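Local coordinates for protein shikimate dehydrogenase (NADP(+)) (Thermus thermophilus, PDB 2D5C) that catalyses the reversible NADPH-dependent reduction of 3-dehydroshikimate to shikimate, a step in the chorismate pathway that leads to the aromatic amino acids, at residues Q150-L155 with L161-L166; N177-G182 with A188-A193; G117-L122 with F133-A138. One frame throughout, in Å; residues are numbered along the deposited sequence.

Contact 1: residues Q150-L155 with L161-L166; sequences QRALAL and LRAVPL
Ala-163 and Leu-153 make the closest approach, with the methyl CB of Ala-163 lying 3.9 Å from CD2 of Leu-153. The same methyl faces the helix backbone, where the carbonyl O of Ala-152 is 4.0 Å from CB of Ala-163. The CB atoms of Ala-152 and Ala-163 point at each other's segments and stand 4.5 Å apart. Such small side chains let the main chains come near: CA of Leu-153 is 5.5 Å from CA of Ala-163. The side chain of Leu-153 starts out directed away from the strand. Its first torsion, chi1 -95°, is far from a staggered value, and the CD2 branch turns back over the Ala-163 methyl. The contact is apolar and lopsided: Ala-152 is buried, whereas Leu-153 is exposed and also meets a crystal neighbour.

The two segments belong to a beta-alpha-beta unit of the Rossmann-type NADP-binding domain. Strand 142-145 leads into helix 149-159, and the chain then returns as the short strand 162-163, an outermost strand of the parallel sheet in this chain. The contact therefore packs the helix against the strand that follows it. One helix turn further on, Leu-155 and Leu-161 cover each other more loosely, with CG of Leu-155 4.5 Å from CD1 of Leu-161.

In the next shell, Val-144 lies under both Ala-152 and Leu-155, and Ala-132 of helix 126-137 meets both Leu-155 and Leu-161. Arg-162 points away from the helix and makes a cation-pi contact with Trp-143. Its backbone is hydrogen-bonded to Val-142 and Val-144, which places Ala-163 beside the helix. At the start of the helical segment, Gln-150 and Arg-151 belong to the NADP(+) site.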
ATOM      1  N   GLN A 150     -14.373 -32.921   2.868  1.00 27.48           N
ATOM      2  CA  GLN A 150     -13.433 -32.389   3.859  1.00 32.69           C
ATOM      3  C   GLN A 150     -13.132 -30.894   3.689  1.00 28.11           C
ATOM      4  O   GLN A 150     -12.920 -30.187   4.675  1.00 26.91           O
ATOM      5  CB  GLN A 150     -12.125 -33.188   3.839  1.00 39.08           C
ATOM      6  CG  GLN A 150     -11.173 -32.845   4.985  1.00 48.89           C
ATOM      7  CD  GLN A 150     -11.808 -33.037   6.351  1.00 51.48           C
ATOM      8  OE1 GLN A 150     -12.454 -34.054   6.612  1.00 53.27           O
ATOM      9  NE2 GLN A 150     -11.619 -32.061   7.235  1.00 56.71           N
ATOM     10  N   ARG A 151     -13.130 -30.419   2.447  1.00 27.30           N
ATOM     11  CA  ARG A 151     -12.850 -29.016   2.168  1.00 31.41           C
ATOM     12  C   ARG A 151     -13.983 -28.127   2.693  1.00 29.13           C
ATOM     13  O   ARG A 151     -13.749 -27.034   3.223  1.00 26.89           O
ATOM     14  CB  ARG A 151     -12.666 -28.823   0.663  1.00 35.83           C
ATOM     15  CG  ARG A 151     -11.780 -27.653   0.311  1.00 48.04           C
ATOM     16  CD  ARG A 151     -10.998 -27.899  -0.968  1.00 55.84           C
ATOM     17  NE  ARG A 151      -9.838 -27.015  -1.030  1.00 67.99           N
ATOM     18  CZ  ARG A 151      -9.554 -26.218  -2.054  1.00 72.45           C
ATOM     19  NH1 ARG A 151     -10.344 -26.190  -3.119  1.00 73.43           N
ATOM     20  NH2 ARG A 151      -8.482 -25.436  -2.006  1.00 76.80           N
ATOM     21  N   ALA A 152     -15.213 -28.605   2.543  1.00 28.33           N
ATOM     22  CA  ALA A 152     -16.377 -27.875   3.026  1.00 24.44           C
ATOM     23  C   ALA A 152     -16.423 -27.973   4.545  1.00 28.00           C
ATOM     24  O   ALA A 152     -16.797 -27.025   5.232  1.00 27.10           O
ATOM     25  CB  ALA A 152     -17.654 -28.459   2.416  1.00 26.85           C
ATOM     26  N   LEU A 153     -16.048 -29.131   5.082  1.00 29.21           N
ATOM     27  CA  LEU A 153     -16.053 -29.303   6.532  1.00 25.06           C
ATOM     28  C   LEU A 153     -15.037 -28.378   7.180  1.00 23.85           C
ATOM     29  O   LEU A 153     -15.337 -27.704   8.167  1.00 26.82           O
ATOM     30  CB  LEU A 153     -15.739 -30.758   6.912  1.00 33.35           C
ATOM     31  CG  LEU A 153     -16.923 -31.693   7.164  1.00 40.51           C
ATOM     32  CD1 LEU A 153     -16.412 -33.115   7.376  1.00 43.20           C
ATOM     33  CD2 LEU A 153     -17.706 -31.215   8.384  1.00 37.16           C
ATOM     34  N   ALA A 154     -13.833 -28.354   6.622  1.00 25.10           N
ATOM     35  CA  ALA A 154     -12.776 -27.501   7.150  1.00 27.92           C
ATOM     36  C   ALA A 154     -13.267 -26.055   7.201  1.00 25.33           C
ATOM     37  O   ALA A 154     -13.081 -25.359   8.197  1.00 26.91           O
ATOM     38  CB  ALA A 154     -11.534 -27.602   6.268  1.00 31.37           C
ATOM     39  N   LEU A 155     -13.902 -25.616   6.122  1.00 26.33           N
ATOM     40  CA  LEU A 155     -14.417 -24.251   6.041  1.00 25.37           C
ATOM     41  C   LEU A 155     -15.492 -24.009   7.097  1.00 26.46           C
ATOM     42  O   LEU A 155     -15.427 -23.035   7.850  1.00 23.83           O
ATOM     43  CB  LEU A 155     -14.974 -23.984   4.636  1.00 26.95           C
ATOM     44  CG  LEU A 155     -15.706 -22.664   4.375  1.00 24.29           C
ATOM     45  CD1 LEU A 155     -14.836 -21.483   4.777  1.00 31.15           C
ATOM     46  CD2 LEU A 155     -16.076 -22.582   2.892  1.00 22.69           C
ATOM     47  N   LEU A 161     -19.611 -22.394  10.419  1.00 24.90           N
ATOM     48  CA  LEU A 161     -20.781 -22.505   9.549  1.00 21.37           C
ATOM     49  C   LEU A 161     -21.305 -23.945   9.575  1.00 27.22           C
ATOM     50  O   LEU A 161     -21.022 -24.692  10.508  1.00 29.67           O
ATOM     51  CB  LEU A 161     -20.400 -22.128   8.113  1.00 20.27           C
ATOM     52  CG  LEU A 161     -19.515 -20.879   8.022  1.00 23.09           C
ATOM     53  CD1 LEU A 161     -19.098 -20.620   6.578  1.00 24.22           C
ATOM     54  CD2 LEU A 161     -20.276 -19.701   8.597  1.00 27.84           C
ATOM     55  N   ARG A 162     -22.056 -24.334   8.544  1.00 26.08           N
ATOM     56  CA  ARG A 162     -22.606 -25.687   8.472  1.00 22.90           C
ATOM     57  C   ARG A 162     -22.306 -26.345   7.125  1.00 26.64           C
ATOM     58  O   ARG A 162     -22.626 -25.791   6.071  1.00 25.21           O
ATOM     59  CB  ARG A 162     -24.123 -25.641   8.678  1.00 22.26           C
ATOM     60  CG  ARG A 162     -24.802 -27.002   8.584  1.00 30.61           C
ATOM     61  CD  ARG A 162     -26.315 -26.896   8.695  1.00 36.77           C
ATOM     62  NE  ARG A 162     -26.935 -28.216   8.656  1.00 40.15           N
ATOM     63  CZ  ARG A 162     -28.246 -28.436   8.621  1.00 47.59           C
ATOM     64  NH1 ARG A 162     -29.100 -27.420   8.620  1.00 46.81           N
ATOM     65  NH2 ARG A 162     -28.700 -29.681   8.577  1.00 50.82           N
ATOM     66  N   ALA A 163     -21.673 -27.516   7.154  1.00 23.75           N
ATOM     67  CA  ALA A 163     -21.381 -28.236   5.928  1.00 20.11           C
ATOM     68  C   ALA A 163     -22.602 -29.108   5.664  1.00 25.71           C
ATOM     69  O   ALA A 163     -23.072 -29.802   6.565  1.00 29.29           O
ATOM     70  CB  ALA A 163     -20.136 -29.100   6.099  1.00 26.23           C
ATOM     71  N   VAL A 164     -23.118 -29.075   4.442  1.00 24.43           N
ATOM     72  CA  VAL A 164     -24.315 -29.852   4.133  1.00 23.37           C
ATOM     73  C   VAL A 164     -24.203 -30.691   2.877  1.00 23.24           C
ATOM     74  O   VAL A 164     -23.330 -30.465   2.036  1.00 25.63           O
ATOM     75  CB  VAL A 164     -25.551 -28.923   3.956  1.00 23.68           C
ATOM     76  CG1 VAL A 164     -25.749 -28.078   5.192  1.00 25.01           C
ATOM     77  CG2 VAL A 164     -25.376 -28.028   2.735  1.00 18.02           C
ATOM     78  N   PRO A 165     -25.054 -31.728   2.770  1.00 24.29           N
ATOM     79  CA  PRO A 165     -25.027 -32.569   1.579  1.00 25.35           C
ATOM     80  C   PRO A 165     -25.728 -31.705   0.537  1.00 27.00           C
ATOM     81  O   PRO A 165     -26.519 -30.828   0.896  1.00 26.02           O
ATOM     82  CB  PRO A 165     -25.824 -33.797   2.002  1.00 28.65           C
ATOM     83  CG  PRO A 165     -26.769 -33.264   3.028  1.00 27.30           C
ATOM     84  CD  PRO A 165     -25.901 -32.319   3.818  1.00 24.51           C
ATOM     85  N   LEU A 166     -25.453 -31.949  -0.739  1.00 26.96           N
ATOM     86  CA  LEU A 166     -26.008 -31.140  -1.815  1.00 23.59           C
ATOM     87  C   LEU A 166     -27.527 -30.959  -1.892  1.00 26.28           C
ATOM     88  O   LEU A 166     -27.996 -29.906  -2.334  1.00 29.46           O
ATOM     89  CB  LEU A 166     -25.496 -31.656  -3.158  1.00 27.79           C
ATOM     90  CG  LEU A 166     -25.742 -30.752  -4.365  1.00 20.27           C
ATOM     91  CD1 LEU A 166     -25.003 -29.432  -4.191  1.00 29.87           C
ATOM     92  CD2 LEU A 166     -25.255 -31.456  -5.627  1.00 25.71           C
TER

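Contact 2: residues N177-G182 with A188-A193; sequences NATRVG and ASPLPA. With SO4 (sulfate ion), chain C.
Val-181 packs its CG1 methyl against the peptide link between Ser-189 and Pro-190, 3.3 Å from N of Pro-190. This is a tight fit. CG1 is anti to the backbone N (chi1 178°), and this puts the methyl on the peptide. It also meets CB of Ala-188, but more loosely, with CG1 of Val-181 4.1 Å away. The ring of Pro-190 takes up much of the close-packed part. Its CG lies 3.5 Å from OD1 of Asn-177, and its CB lies 3.7 Å from OG1 of Thr-179. CA of Gly-182 adds a CA-H...O contact with O of Ala-188.

Both side-chain oxygens are held by their own segment. OD1 of Asn-177 takes a bond from OG1 of Thr-179 at 2.7 Å, in the carbonyl plane and on a lone pair. It takes a second from N of Thr-179 at 3.0 Å, with this donor 62° out of that plane. OG1 of Thr-179 in turn accepts from N of Val-181 at 3.0 Å. ND2 of Asn-177 is bonded to Asp-204.

Packing slackens where side chains leave the contact. Ser-189 turns its side chain away from segment 177-182, and its OG is bonded to Glu-217. At the outer end of segment 188-193, N of Ala-193 gives a nearly straight bond (171°) to O1 of a sulfate ion at 2.7 Å, an ion probably left by the crystallisation liquor.

The Asn-177 and Thr-179 bonds form an Asx turn followed directly by an ST turn. They shape the loop leaving strand 174-177 of the Rossmann-type sheet, beside Gly-123 of the NADP(+) site.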
ATOM      1  N   ASN A 177     -22.989 -20.078  -6.852  1.00 19.66           N
ATOM      2  CA  ASN A 177     -22.073 -21.038  -7.455  1.00 20.38           C
ATOM      3  C   ASN A 177     -20.663 -20.484  -7.419  1.00 25.28           C
ATOM      4  O   ASN A 177     -20.362 -19.507  -8.103  1.00 21.27           O
ATOM      5  CB  ASN A 177     -22.421 -21.356  -8.908  1.00 19.09           C
ATOM      6  CG  ASN A 177     -21.370 -22.242  -9.555  1.00 22.25           C
ATOM      7  OD1 ASN A 177     -20.895 -23.199  -8.935  1.00 20.93           O
ATOM      8  ND2 ASN A 177     -21.010 -21.936 -10.800  1.00 23.07           N
ATOM      9  N   ALA A 178     -19.816 -21.113  -6.605  1.00 18.74           N
ATOM     10  CA  ALA A 178     -18.419 -20.722  -6.477  1.00 24.54           C
ATOM     11  C   ALA A 178     -17.543 -21.882  -6.951  1.00 29.58           C
ATOM     12  O   ALA A 178     -16.380 -22.002  -6.558  1.00 28.19           O
ATOM     13  CB  ALA A 178     -18.098 -20.353  -5.010  1.00 22.72           C
ATOM     14  N   THR A 179     -18.111 -22.750  -7.787  1.00 27.29           N
ATOM     15  CA  THR A 179     -17.341 -23.863  -8.337  1.00 29.75           C
ATOM     16  C   THR A 179     -17.005 -23.415  -9.753  1.00 30.52           C
ATOM     17  O   THR A 179     -17.497 -22.387 -10.216  1.00 29.39           O
ATOM     18  CB  THR A 179     -18.161 -25.175  -8.465  1.00 27.03           C
ATOM     19  OG1 THR A 179     -19.089 -25.058  -9.556  1.00 24.89           O
ATOM     20  CG2 THR A 179     -18.915 -25.482  -7.182  1.00 25.03           C
ATOM     21  N   ARG A 180     -16.169 -24.168 -10.451  1.00 27.60           N
ATOM     22  CA  ARG A 180     -15.885 -23.784 -11.825  1.00 30.74           C
ATOM     23  C   ARG A 180     -16.765 -24.582 -12.792  1.00 28.74           C
ATOM     24  O   ARG A 180     -16.562 -24.536 -14.008  1.00 28.75           O
ATOM     25  CB  ARG A 180     -14.407 -23.975 -12.153  1.00 30.44           C
ATOM     26  CG  ARG A 180     -13.521 -22.977 -11.424  1.00 43.04           C
ATOM     27  CD  ARG A 180     -12.185 -22.824 -12.122  1.00 51.79           C
ATOM     28  NE  ARG A 180     -11.429 -24.072 -12.144  1.00 58.19           N
ATOM     29  CZ  ARG A 180     -10.742 -24.504 -13.195  1.00 63.46           C
ATOM     30  NH1 ARG A 180     -10.719 -23.789 -14.313  1.00 62.36           N
ATOM     31  NH2 ARG A 180     -10.077 -25.651 -13.127  1.00 68.48           N
ATOM     32  N   VAL A 181     -17.741 -25.317 -12.253  1.00 27.61           N
ATOM     33  CA  VAL A 181     -18.646 -26.088 -13.101  1.00 25.93           C
ATOM     34  C   VAL A 181     -19.462 -25.079 -13.894  1.00 28.08           C
ATOM     35  O   VAL A 181     -20.050 -24.152 -13.334  1.00 26.84           O
ATOM     36  CB  VAL A 181     -19.616 -26.989 -12.289  1.00 27.59           C
ATOM     37  CG1 VAL A 181     -20.572 -27.720 -13.242  1.00 23.16           C
ATOM     38  CG2 VAL A 181     -18.833 -28.014 -11.488  1.00 26.48           C
ATOM     39  N   GLY A 182     -19.478 -25.246 -15.209  1.00 26.33           N
ATOM     40  CA  GLY A 182     -20.225 -24.322 -16.037  1.00 23.88           C
ATOM     41  C   GLY A 182     -19.324 -23.405 -16.831  1.00 27.37           C
ATOM     42  O   GLY A 182     -19.755 -22.800 -17.816  1.00 28.80           O
ATOM     43  N   ALA A 188     -23.156 -27.849 -18.649  1.00 25.04           N
ATOM     44  CA  ALA A 188     -22.869 -28.244 -17.287  1.00 24.68           C
ATOM     45  C   ALA A 188     -23.317 -27.276 -16.209  1.00 22.35           C
ATOM     46  O   ALA A 188     -23.209 -26.061 -16.349  1.00 21.13           O
ATOM     47  CB  ALA A 188     -21.369 -28.505 -17.146  1.00 24.17           C
ATOM     48  N   SER A 189     -23.810 -27.860 -15.129  1.00 23.30           N
ATOM     49  CA  SER A 189     -24.264 -27.101 -13.970  1.00 22.71           C
ATOM     50  C   SER A 189     -23.877 -27.896 -12.729  1.00 22.86           C
ATOM     51  O   SER A 189     -23.967 -29.129 -12.710  1.00 22.18           O
ATOM     52  CB  SER A 189     -25.786 -26.913 -14.020  1.00 24.01           C
ATOM     53  OG  SER A 189     -26.284 -26.464 -12.765  1.00 21.82           O
ATOM     54  N   PRO A 190     -23.456 -27.197 -11.662  1.00 20.80           N
ATOM     55  CA  PRO A 190     -23.051 -27.859 -10.418  1.00 23.76           C
ATOM     56  C   PRO A 190     -24.198 -28.477  -9.639  1.00 29.25           C
ATOM     57  O   PRO A 190     -23.981 -29.299  -8.737  1.00 28.25           O
ATOM     58  CB  PRO A 190     -22.370 -26.731  -9.640  1.00 21.37           C
ATOM     59  CG  PRO A 190     -23.189 -25.516 -10.071  1.00 21.11           C
ATOM     60  CD  PRO A 190     -23.304 -25.735 -11.565  1.00 22.75           C
ATOM     61  N   LEU A 191     -25.422 -28.120 -10.019  1.00 26.88           N
ATOM     62  CA  LEU A 191     -26.592 -28.599  -9.306  1.00 29.24           C
ATOM     63  C   LEU A 191     -27.689 -29.165 -10.214  1.00 22.87           C
ATOM     64  O   LEU A 191     -28.097 -28.510 -11.162  1.00 27.36           O
ATOM     65  CB  LEU A 191     -27.157 -27.422  -8.495  1.00 24.54           C
ATOM     66  CG  LEU A 191     -28.190 -27.648  -7.402  1.00 29.01           C
ATOM     67  CD1 LEU A 191     -27.506 -28.232  -6.183  1.00 29.30           C
ATOM     68  CD2 LEU A 191     -28.843 -26.326  -7.032  1.00 33.60           C
ATOM     69  N   PRO A 192     -28.160 -30.396  -9.943  1.00 29.16           N
ATOM     70  CA  PRO A 192     -29.230 -30.991 -10.758  1.00 21.87           C
ATOM     71  C   PRO A 192     -30.434 -30.053 -10.618  1.00 23.80           C
ATOM     72  O   PRO A 192     -30.681 -29.549  -9.528  1.00 23.03           O
ATOM     73  CB  PRO A 192     -29.503 -32.322 -10.055  1.00 31.90           C
ATOM     74  CG  PRO A 192     -28.188 -32.661  -9.432  1.00 29.11           C
ATOM     75  CD  PRO A 192     -27.715 -31.333  -8.897  1.00 32.05           C
ATOM     76  N   ALA A 193     -31.174 -29.825 -11.704  1.00 29.29           N
ATOM     77  CA  ALA A 193     -32.339 -28.932 -11.690  1.00 29.02           C
ATOM     78  C   ALA A 193     -33.326 -29.167 -10.541  1.00 29.90           C
ATOM     79  O   ALA A 193     -33.855 -28.207  -9.959  1.00 28.90           O
ATOM     80  CB  ALA A 193     -33.077 -29.026 -13.031  1.00 27.76           C
TER
HETATM   81  S   SO4 C1401     -29.904 -32.359 -14.495  1.00 44.27           S
HETATM   82  O1  SO4 C1401     -30.747 -31.038 -14.070  1.00 36.49           O
HETATM   83  O2  SO4 C1401     -30.236 -33.348 -13.497  1.00 46.69           O
HETATM   84  O3  SO4 C1401     -30.231 -32.728 -15.709  1.00 45.85           O
HETATM   85  O4  SO4 C1401     -28.539 -31.948 -14.314  1.00 37.54           O

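Contact 3: residues G117-L122 with F133-A138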
ATOM      1  N   GLY A 117     -30.849 -15.665   4.524  1.00 38.76           N
ATOM      2  CA  GLY A 117     -30.343 -17.021   4.451  1.00 33.59           C
ATOM      3  C   GLY A 117     -31.470 -18.010   4.651  1.00 28.99           C
ATOM      4  O   GLY A 117     -32.640 -17.617   4.706  1.00 34.35           O
ATOM      5  N   PRO A 118     -31.163 -19.308   4.757  1.00 28.05           N
ATOM      6  CA  PRO A 118     -29.810 -19.873   4.692  1.00 24.09           C
ATOM      7  C   PRO A 118     -29.204 -19.623   3.318  1.00 24.70           C
ATOM      8  O   PRO A 118     -29.894 -19.723   2.304  1.00 24.31           O
ATOM      9  CB  PRO A 118     -30.047 -21.365   4.925  1.00 29.04           C
ATOM     10  CG  PRO A 118     -31.308 -21.402   5.713  1.00 30.85           C
ATOM     11  CD  PRO A 118     -32.148 -20.361   5.037  1.00 26.52           C
ATOM     12  N   ALA A 119     -27.916 -19.299   3.295  1.00 20.99           N
ATOM     13  CA  ALA A 119     -27.200 -19.048   2.048  1.00 19.58           C
ATOM     14  C   ALA A 119     -26.270 -20.236   1.832  1.00 21.74           C
ATOM     15  O   ALA A 119     -25.434 -20.528   2.682  1.00 26.12           O
ATOM     16  CB  ALA A 119     -26.387 -17.766   2.173  1.00 23.94           C
ATOM     17  N   LEU A 120     -26.418 -20.927   0.700  1.00 19.64           N
ATOM     18  CA  LEU A 120     -25.568 -22.084   0.400  1.00 21.22           C
ATOM     19  C   LEU A 120     -24.525 -21.731  -0.651  1.00 18.63           C
ATOM     20  O   LEU A 120     -24.852 -21.302  -1.756  1.00 21.42           O
ATOM     21  CB  LEU A 120     -26.412 -23.263  -0.098  1.00 18.81           C
ATOM     22  CG  LEU A 120     -25.644 -24.478  -0.655  1.00 22.80           C
ATOM     23  CD1 LEU A 120     -24.707 -25.076   0.398  1.00 20.13           C
ATOM     24  CD2 LEU A 120     -26.642 -25.515  -1.134  1.00 20.97           C
ATOM     25  N   VAL A 121     -23.262 -21.909  -0.290  1.00 18.31           N
ATOM     26  CA  VAL A 121     -22.155 -21.633  -1.188  1.00 19.70           C
ATOM     27  C   VAL A 121     -21.671 -22.977  -1.740  1.00 18.28           C
ATOM     28  O   VAL A 121     -21.319 -23.877  -0.978  1.00 18.41           O
ATOM     29  CB  VAL A 121     -21.001 -20.937  -0.442  1.00 17.37           C
ATOM     30  CG1 VAL A 121     -19.865 -20.589  -1.431  1.00 16.49           C
ATOM     31  CG2 VAL A 121     -21.528 -19.666   0.258  1.00 20.78           C
ATOM     32  N   LEU A 122     -21.726 -23.125  -3.057  1.00 18.83           N
ATOM     33  CA  LEU A 122     -21.264 -24.348  -3.686  1.00 20.06           C
ATOM     34  C   LEU A 122     -19.810 -24.126  -4.074  1.00 16.02           C
ATOM     35  O   LEU A 122     -19.507 -23.214  -4.843  1.00 21.94           O
ATOM     36  CB  LEU A 122     -22.088 -24.657  -4.933  1.00 19.37           C
ATOM     37  CG  LEU A 122     -23.604 -24.743  -4.738  1.00 17.69           C
ATOM     38  CD1 LEU A 122     -24.205 -25.090  -6.107  1.00 19.64           C
ATOM     39  CD2 LEU A 122     -23.990 -25.787  -3.684  1.00 19.89           C
ATOM     40  N   PHE A 133     -17.024 -16.193   3.693  1.00 18.09           N
ATOM     41  CA  PHE A 133     -16.517 -15.217   4.654  1.00 17.77           C
ATOM     42  C   PHE A 133     -17.354 -13.939   4.629  1.00 21.10           C
ATOM     43  O   PHE A 133     -17.723 -13.395   5.674  1.00 23.53           O
ATOM     44  CB  PHE A 133     -15.057 -14.880   4.335  1.00 17.44           C
ATOM     45  CG  PHE A 133     -14.429 -13.900   5.299  1.00 25.08           C
ATOM     46  CD1 PHE A 133     -14.607 -12.529   5.138  1.00 24.06           C
ATOM     47  CD2 PHE A 133     -13.670 -14.356   6.371  1.00 27.48           C
ATOM     48  CE1 PHE A 133     -14.034 -11.630   6.036  1.00 23.68           C
ATOM     49  CE2 PHE A 133     -13.095 -13.459   7.271  1.00 26.87           C
ATOM     50  CZ  PHE A 133     -13.283 -12.096   7.094  1.00 22.05           C
ATOM     51  N   ALA A 134     -17.666 -13.469   3.431  1.00 18.97           N
ATOM     52  CA  ALA A 134     -18.462 -12.263   3.275  1.00 21.34           C
ATOM     53  C   ALA A 134     -19.880 -12.438   3.815  1.00 20.00           C
ATOM     54  O   ALA A 134     -20.396 -11.556   4.519  1.00 22.20           O
ATOM     55  CB  ALA A 134     -18.505 -11.866   1.806  1.00 20.01           C
ATOM     56  N   LEU A 135     -20.523 -13.562   3.494  1.00 16.41           N
ATOM     57  CA  LEU A 135     -21.884 -13.795   3.968  1.00 20.06           C
ATOM     58  C   LEU A 135     -21.902 -13.955   5.478  1.00 19.62           C
ATOM     59  O   LEU A 135     -22.882 -13.598   6.128  1.00 22.26           O
ATOM     60  CB  LEU A 135     -22.482 -15.040   3.318  1.00 21.78           C
ATOM     61  CG  LEU A 135     -22.700 -14.931   1.814  1.00 24.30           C
ATOM     62  CD1 LEU A 135     -23.175 -16.266   1.282  1.00 23.37           C
ATOM     63  CD2 LEU A 135     -23.727 -13.843   1.527  1.00 32.32           C
ATOM     64  N   ARG A 136     -20.816 -14.489   6.037  1.00 19.39           N
ATOM     65  CA  ARG A 136     -20.736 -14.664   7.493  1.00 19.74           C
ATOM     66  C   ARG A 136     -20.621 -13.280   8.132  1.00 18.04           C
ATOM     67  O   ARG A 136     -21.258 -12.985   9.158  1.00 22.95           O
ATOM     68  CB  ARG A 136     -19.506 -15.506   7.882  1.00 21.09           C
ATOM     69  CG  ARG A 136     -19.443 -15.794   9.403  1.00 23.95           C
ATOM     70  CD  ARG A 136     -18.113 -16.415   9.856  1.00 25.56           C
ATOM     71  NE  ARG A 136     -16.990 -15.476   9.788  1.00 27.81           N
ATOM     72  CZ  ARG A 136     -15.850 -15.629  10.458  1.00 34.42           C
ATOM     73  NH1 ARG A 136     -15.685 -16.682  11.248  1.00 32.77           N
ATOM     74  NH2 ARG A 136     -14.872 -14.730  10.343  1.00 29.20           N
ATOM     75  N   GLU A 137     -19.809 -12.431   7.518  1.00 17.69           N
ATOM     76  CA  GLU A 137     -19.583 -11.083   8.021  1.00 19.68           C
ATOM     77  C   GLU A 137     -20.878 -10.286   7.989  1.00 23.72           C
ATOM     78  O   GLU A 137     -21.126  -9.439   8.862  1.00 22.82           O
ATOM     79  CB  GLU A 137     -18.509 -10.391   7.182  1.00 22.52           C
ATOM     80  CG  GLU A 137     -18.232  -8.947   7.572  1.00 29.95           C
ATOM     81  CD  GLU A 137     -17.019  -8.382   6.852  1.00 46.17           C
ATOM     82  OE1 GLU A 137     -16.772  -8.791   5.697  1.00 46.78           O
ATOM     83  OE2 GLU A 137     -16.321  -7.525   7.436  1.00 53.30           O
ATOM     84  N   ALA A 138     -21.701 -10.561   6.979  1.00 18.50           N
ATOM     85  CA  ALA A 138     -22.986  -9.880   6.826  1.00 23.51           C
ATOM     86  C   ALA A 138     -24.028 -10.393   7.816  1.00 22.51           C
ATOM     87  O   ALA A 138     -25.162  -9.904   7.855  1.00 21.71           O
ATOM     88  CB  ALA A 138     -23.492 -10.046   5.399  1.00 24.60           C
TER
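Leu-135, the helix residue that touches Ala-119 and Val-121, lies within a turn closed by the bond from N of Glu-137 to O of Phe-133, 2.9 Å long. The next bond of the helix runs from N of Ala-138 to O of Ala-134 at 3.0 Å. These backbone bonds hold the turn from which Leu-135 reaches the sheet.

The setting is the first beta-alpha-beta unit of the Rossmann-type domain: strand 119-122, helix 126-137, strand 142-145. The glycine-rich turn runs from this first strand into the helix; its Gly-123 and Gly-125, and Gly-126 at the helix start, belong to the NADP(+) site. The contact is at the far end of the helix from that turn. There it packs the helix down on its own preceding strand.

The meeting itself is small, wholly apolar and buried. The strand alternates in the usual way, so Ala-119 and Val-121 point toward the helix while Leu-120 points away from it. The backbones keep apart, with CA of Ala-119 7.7 Å from CA of Leu-135. The leucine side chain spans that gap. Its CG is anti to the carbonyl carbon (chi1 -66°), and chi2 at 175° stretches CD1 out toward the strand.

Other side chains also pack on Leu-135: Val-142 and Leu-174 from the two adjoining strands, and Phe-104 from helix 100-110. Val-121 also packs on Val-142.

CD1 of Leu-135 thus meets two strand side chains at once: CB of Ala-119 at 3.7 Å and CG2 of Val-121 at 3.9 Å.

Overall arrangement
All three contacts lie in the NADP-binding half of the chain and follow one another along it in the order 3, 1, 2. Contacts 1 and 3 are nearest, with centres about 12 Å apart, and CG2 of Val-164 packs on CD1 of Leu-120 at 3.8 Å. Contact 2 is about 17 Å from each, centre to centre. It meets contact 3 through a probable hydrogen bond from N of Ala-178 to O of Leu-122, 2.8 Å. Leu-166 joins contact 1 to contact 2 by packing on Leu-191. Residues of the NADP(+) site lie in or near each contact. Bound shikimate is farther off, about 13 Å from the side chain of Asn-177.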